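Local coordinates for aminotransferase, class I (PDB 2O1B), which probably catalyses the pyridoxal-5'-phosphate-dependent transfer of an amino group from an amino acid such as aspartate to a 2-oxo acid, at residues 128-133 with 182-187; 188-191 with 196-199. All coordinates share one frame; numbering follows the deposited sequence.

Contact 1. Residues 128-133 with 182-187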
loop_
_atom_site.group_PDB
_atom_site.type_symbol
_atom_site.label_atom_id
_atom_site.label_comp_id
_atom_site.label_asym_id
_atom_site.label_seq_id
_atom_site.Cartn_x
_atom_site.Cartn_y
_atom_site.Cartn_z
ATOM N N CYS A 128 0.512 -4.041 13.695
ATOM C CA CYS A 128 -0.240 -3.051 14.463
ATOM C C CYS A 128 -0.667 -3.482 15.855
ATOM O O CYS A 128 -0.829 -2.632 16.728
ATOM C CB CYS A 128 -1.480 -2.630 13.697
ATOM S SG CYS A 128 -1.078 -1.882 12.143
ATOM N N VAL A 129 -0.851 -4.785 16.066
ATOM C CA VAL A 129 -1.598 -5.271 17.222
ATOM C C VAL A 129 -0.798 -6.167 18.167
ATOM O O VAL A 129 -1.008 -6.126 19.381
ATOM C CB VAL A 129 -2.915 -5.972 16.757
ATOM C CG1 VAL A 129 -3.351 -7.032 17.733
ATOM C CG2 VAL A 129 -4.006 -4.951 16.559
ATOM N N ILE A 130 0.136 -6.949 17.625
ATOM C CA ILE A 130 0.877 -7.923 18.437
ATOM C C ILE A 130 2.328 -7.520 18.674
ATOM O O ILE A 130 2.852 -6.631 18.006
ATOM C CB ILE A 130 0.789 -9.366 17.835
ATOM C CG1 ILE A 130 1.726 -9.528 16.632
ATOM C CG2 ILE A 130 -0.670 -9.722 17.459
ATOM C CD1 ILE A 130 2.061 -10.977 16.298
ATOM N N ASN A 131 2.973 -8.180 19.633
ATOM C CA ASN A 131 4.392 -7.970 19.898
ATOM C C ASN A 131 5.206 -9.238 19.593
ATOM O O ASN A 131 4.648 -10.334 19.575
ATOM C CB ASN A 131 4.589 -7.500 21.346
ATOM C CG ASN A 131 3.940 -6.141 21.605
ATOM O OD1 ASN A 131 4.290 -5.145 20.969
ATOM N ND2 ASN A 131 2.974 -6.106 22.522
ATOM N N PRO A 132 6.523 -9.095 19.322
ATOM C CA PRO A 132 7.377 -10.261 19.061
ATOM C C PRO A 132 7.098 -11.457 19.984
ATOM O O PRO A 132 6.995 -11.284 21.197
ATOM C CB PRO A 132 8.777 -9.711 19.305
ATOM C CG PRO A 132 8.675 -8.294 18.866
ATOM C CD PRO A 132 7.284 -7.835 19.209
ATOM N N GLY A 133 6.952 -12.650 19.398
ATOM C CA GLY A 133 6.708 -13.871 20.161
ATOM C C GLY A 133 5.252 -14.156 20.493
ATOM O O GLY A 133 4.937 -15.202 21.066
ATOM N N THR A 182 -2.210 -16.795 22.902
ATOM C CA THR A 182 -2.682 -16.219 21.641
ATOM C C THR A 182 -3.192 -14.788 21.791
ATOM O O THR A 182 -4.046 -14.491 22.627
ATOM C CB THR A 182 -3.736 -17.115 20.942
ATOM O OG1 THR A 182 -3.137 -18.372 20.626
ATOM C CG2 THR A 182 -4.217 -16.480 19.638
ATOM N N LYS A 183 -2.668 -13.909 20.952
ATOM C CA LYS A 183 -3.040 -12.510 20.999
ATOM C C LYS A 183 -3.893 -12.103 19.802
ATOM O O LYS A 183 -4.565 -11.079 19.841
ATOM C CB LYS A 183 -1.785 -11.653 21.125
ATOM C CG LYS A 183 -0.877 -12.117 22.282
ATOM C CD LYS A 183 -1.547 -11.953 23.640
ATOM C CE LYS A 183 -0.650 -12.421 24.790
ATOM N NZ LYS A 183 0.424 -11.442 25.109
ATOM N N LEU A 184 -3.870 -12.920 18.752
ATOM C CA LEU A 184 -4.644 -12.654 17.552
ATOM C C LEU A 184 -5.112 -13.950 16.892
ATOM O O LEU A 184 -4.392 -14.961 16.889
ATOM C CB LEU A 184 -3.821 -11.815 16.564
ATOM C CG LEU A 184 -4.501 -11.244 15.315
ATOM C CD1 LEU A 184 -5.564 -10.198 15.662
ATOM C CD2 LEU A 184 -3.451 -10.636 14.420
ATOM N N ILE A 185 -6.325 -13.897 16.343
ATOM C CA ILE A 185 -6.942 -15.008 15.626
ATOM C C ILE A 185 -7.573 -14.521 14.326
ATOM O O ILE A 185 -8.379 -13.596 14.328
ATOM C CB ILE A 185 -8.038 -15.684 16.477
ATOM C CG1 ILE A 185 -7.447 -16.187 17.798
ATOM C CG2 ILE A 185 -8.693 -16.839 15.709
ATOM C CD1 ILE A 185 -8.455 -16.834 18.701
ATOM N N TYR A 186 -7.207 -15.149 13.215
ATOM C CA TYR A 186 -7.909 -14.893 11.961
ATOM C C TYR A 186 -9.044 -15.876 11.787
ATOM O O TYR A 186 -8.894 -17.077 12.057
ATOM C CB TYR A 186 -6.970 -14.993 10.767
ATOM C CG TYR A 186 -6.064 -13.815 10.612
ATOM C CD1 TYR A 186 -5.004 -13.611 11.482
ATOM C CD2 TYR A 186 -6.260 -12.894 9.585
ATOM C CE1 TYR A 186 -4.159 -12.520 11.340
ATOM C CE2 TYR A 186 -5.410 -11.807 9.431
ATOM C CZ TYR A 186 -4.367 -11.626 10.312
ATOM O OH TYR A 186 -3.516 -10.543 10.161
ATOM N N LEU A 187 -10.182 -15.356 11.339
ATOM C CA LEU A 187 -11.308 -16.188 10.969
ATOM C C LEU A 187 -11.742 -15.732 9.589
ATOM O O LEU A 187 -11.549 -14.576 9.238
ATOM C CB LEU A 187 -12.452 -16.057 11.984
ATOM C CG LEU A 187 -12.173 -16.635 13.389
ATOM C CD1 LEU A 187 -13.329 -16.398 14.333
ATOM C CD2 LEU A 187 -11.826 -18.136 13.329
#
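Ile130 meets Leu184 through a single methyl: CG2 of Ile130 sits 3.9 Å from CB of Leu184, and the two side chains cross at about a right angle. The same CG2 of Ile130 lies 4.3 Å from CB of Lys183, so one methyl rests against the roots of two successive side chains on the strand. It reaches them because CG1 of Ile130 takes the position between the backbone N and the carbonyl carbon (chi1 77°), which leaves CG2 beside N and anti to the carbonyl carbon. Val129 adds a looser touch, its CG1 lying 4.4 Å from CD1 of Leu184. The interaction is wholly apolar and small, with 136 Å² buried over both sides.

This is the exit of helix 118-129 laid against the start of strand 182-187, a helix-on-sheet packing within the large PLP-binding domain of an aminotransferase of fold type I. Ile130 is the first residue past the helix to abandon helical backbone angles, and the chain then turns toward strand 135-140, which runs parallel to strand 182-187 as its immediate neighbour in the sheet.

Further out, Leu184 also packs on Val125 and Pro126 of the helix, on Val218 of strand 216-220 and on Met271 of helix 269-282, while Ile130 rests on Val136. The amino end of Lys183 leads away from the helix exit, toward Asp134 and Asp214, with which it makes only long, weak ion pairs. On the dimer side, Asn131 OD1 accepts a hydrogen bond from the backbone N of Asn24 of the second subunit.

Contact 2. Residues 188-191 with 196-199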
loop_
_atom_site.group_PDB
_atom_site.type_symbol
_atom_site.label_atom_id
_atom_site.label_comp_id
_atom_site.label_asym_id
_atom_site.label_seq_id
_atom_site.Cartn_x
_atom_site.Cartn_y
_atom_site.Cartn_z
ATOM N N THR A 188 -12.308 -16.650 8.816
ATOM C CA THR A 188 -12.681 -16.390 7.429
ATOM C C THR A 188 -13.924 -17.201 7.092
ATOM O O THR A 188 -13.835 -18.414 6.902
ATOM C CB THR A 188 -11.548 -16.831 6.458
ATOM O OG1 THR A 188 -10.262 -16.530 7.024
ATOM C CG2 THR A 188 -11.695 -16.159 5.105
ATOM N N TYR A 189 -15.073 -16.528 7.048
ATOM C CA TYR A 189 -16.348 -17.113 6.653
ATOM C C TYR A 189 -17.125 -16.137 5.766
ATOM O O TYR A 189 -17.468 -15.038 6.196
ATOM C CB TYR A 189 -17.180 -17.556 7.871
ATOM C CG TYR A 189 -16.452 -18.618 8.660
ATOM C CD1 TYR A 189 -15.695 -18.284 9.780
ATOM C CD2 TYR A 189 -16.455 -19.949 8.233
ATOM C CE1 TYR A 189 -14.987 -19.263 10.489
ATOM C CE2 TYR A 189 -15.746 -20.922 8.911
ATOM C CZ TYR A 189 -15.020 -20.577 10.040
ATOM O OH TYR A 189 -14.331 -21.550 10.708
ATOM N N PRO A 190 -17.399 -16.536 4.520
ATOM C CA PRO A 190 -17.037 -17.817 3.906
ATOM C C PRO A 190 -15.534 -18.090 3.834
ATOM O O PRO A 190 -14.753 -17.185 3.496
ATOM C CB PRO A 190 -17.623 -17.698 2.494
ATOM C CG PRO A 190 -18.696 -16.694 2.615
ATOM C CD PRO A 190 -18.172 -15.690 3.592
ATOM N N ASN A 191 -15.137 -19.329 4.156
ATOM C CA ASN A 191 -13.717 -19.708 4.161
ATOM C C ASN A 191 -13.135 -19.903 2.759
ATOM O O ASN A 191 -13.753 -20.514 1.889
ATOM C CB ASN A 191 -13.469 -20.974 4.996
ATOM C CG ASN A 191 -11.980 -21.206 5.303
ATOM O OD1 ASN A 191 -11.554 -22.342 5.526
ATOM N ND2 ASN A 191 -11.196 -20.129 5.343
ATOM N N SER A 196 -16.797 -22.840 3.537
ATOM C CA SER A 196 -17.551 -23.011 4.768
ATOM C C SER A 196 -18.103 -21.668 5.212
ATOM O O SER A 196 -17.457 -20.641 5.020
ATOM C CB SER A 196 -16.628 -23.543 5.863
ATOM O OG SER A 196 -15.931 -24.715 5.443
ATOM N N THR A 197 -19.291 -21.684 5.814
ATOM C CA THR A 197 -19.946 -20.470 6.302
ATOM C C THR A 197 -20.102 -20.503 7.828
ATOM O O THR A 197 -20.013 -21.574 8.440
ATOM C CB THR A 197 -21.329 -20.267 5.651
ATOM O OG1 THR A 197 -22.111 -21.461 5.780
ATOM C CG2 THR A 197 -21.181 -19.894 4.158
ATOM N N ALA A 198 -20.319 -19.332 8.428
ATOM C CA ALA A 198 -20.554 -19.237 9.865
ATOM C C ALA A 198 -21.996 -18.864 10.150
ATOM O O ALA A 198 -22.754 -18.500 9.238
ATOM C CB ALA A 198 -19.613 -18.233 10.495
ATOM N N THR A 199 -22.393 -18.994 11.411
ATOM C CA THR A 199 -23.686 -18.480 11.843
ATOM C C THR A 199 -23.491 -17.499 12.982
ATOM O O THR A 199 -22.403 -17.420 13.577
ATOM C CB THR A 199 -24.646 -19.591 12.302
ATOM O OG1 THR A 199 -24.164 -20.152 13.525
ATOM C CG2 THR A 199 -24.772 -20.674 11.245
#
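Tyr189 lies along the 196-199 backbone, and its side chain can be followed outward. Tyr189 CB starts against the methyl of Ala198, 3.6 Å from Ala198 CB. Tyr189 CG is still within 3.7 Å of Ala198 CB, which approaches the ring obliquely. With CG placed beside the backbone N (chi1 -61°), the ring extends past the peptide that joins Thr197 to Ala198. Tyr189 CD2 approaches Ser196 O at 3.4 Å, an oxygen lying at the ring edge near its plane, and Tyr189 CE2 comes 4.1 Å from Ser196 CB. At the tip, the hydroxyl leaves the two segments and hydrogen-bonds to the carbonyl O of Tyr167.

Ser196 O is also the polar centre of the loop. Asn191 N donates to Ser196 O at 2.8 Å with an N-H...O angle of 156°, approaching in the carbonyl plane; Pro190 CA approaches Ser196 O at 3.1 Å in a CA-H...O contact. Pro190 follows a cis peptide bond, part of the bend carrying the chain from strand 182-187 into this loop, and Asn191 opens the Asn-Asn-Pro-Thr-Gly stretch familiar in class I aminotransferases, whose Asn192 lines the PLP pocket. Thr188 touches the PLP, and its OG1 hydrogen-bonds to Tyr146 OH.

One buried carbonyl oxygen is thus satisfied by a short, moderately bent N-H bond and a C-H contact, tying the loop's two limbs together close to the cofactor pocket.

In the fold
The two contacts follow one another without overlap: contact 1 closes with residue 187, and contact 2 opens at 188. Strand 182-187, inside the seven-stranded mixed sheet between strands 135-140 and 216-220, belongs to contact 1 and leads into contact 2. Its beginning packs against the exit of helix 118-129, whereas the loop beyond its end folds back on itself. The contact centres lie about 21 Å apart. Contact 1 is partly buried and near the second subunit; contact 2 is buried, nearer the middle of the chain and beside the PLP. They illustrate a familiar principle of alpha/beta enzymes: strands hydrogen-bonded into a sheet and covered by helices present cofactor-site loops at their C-terminal ends.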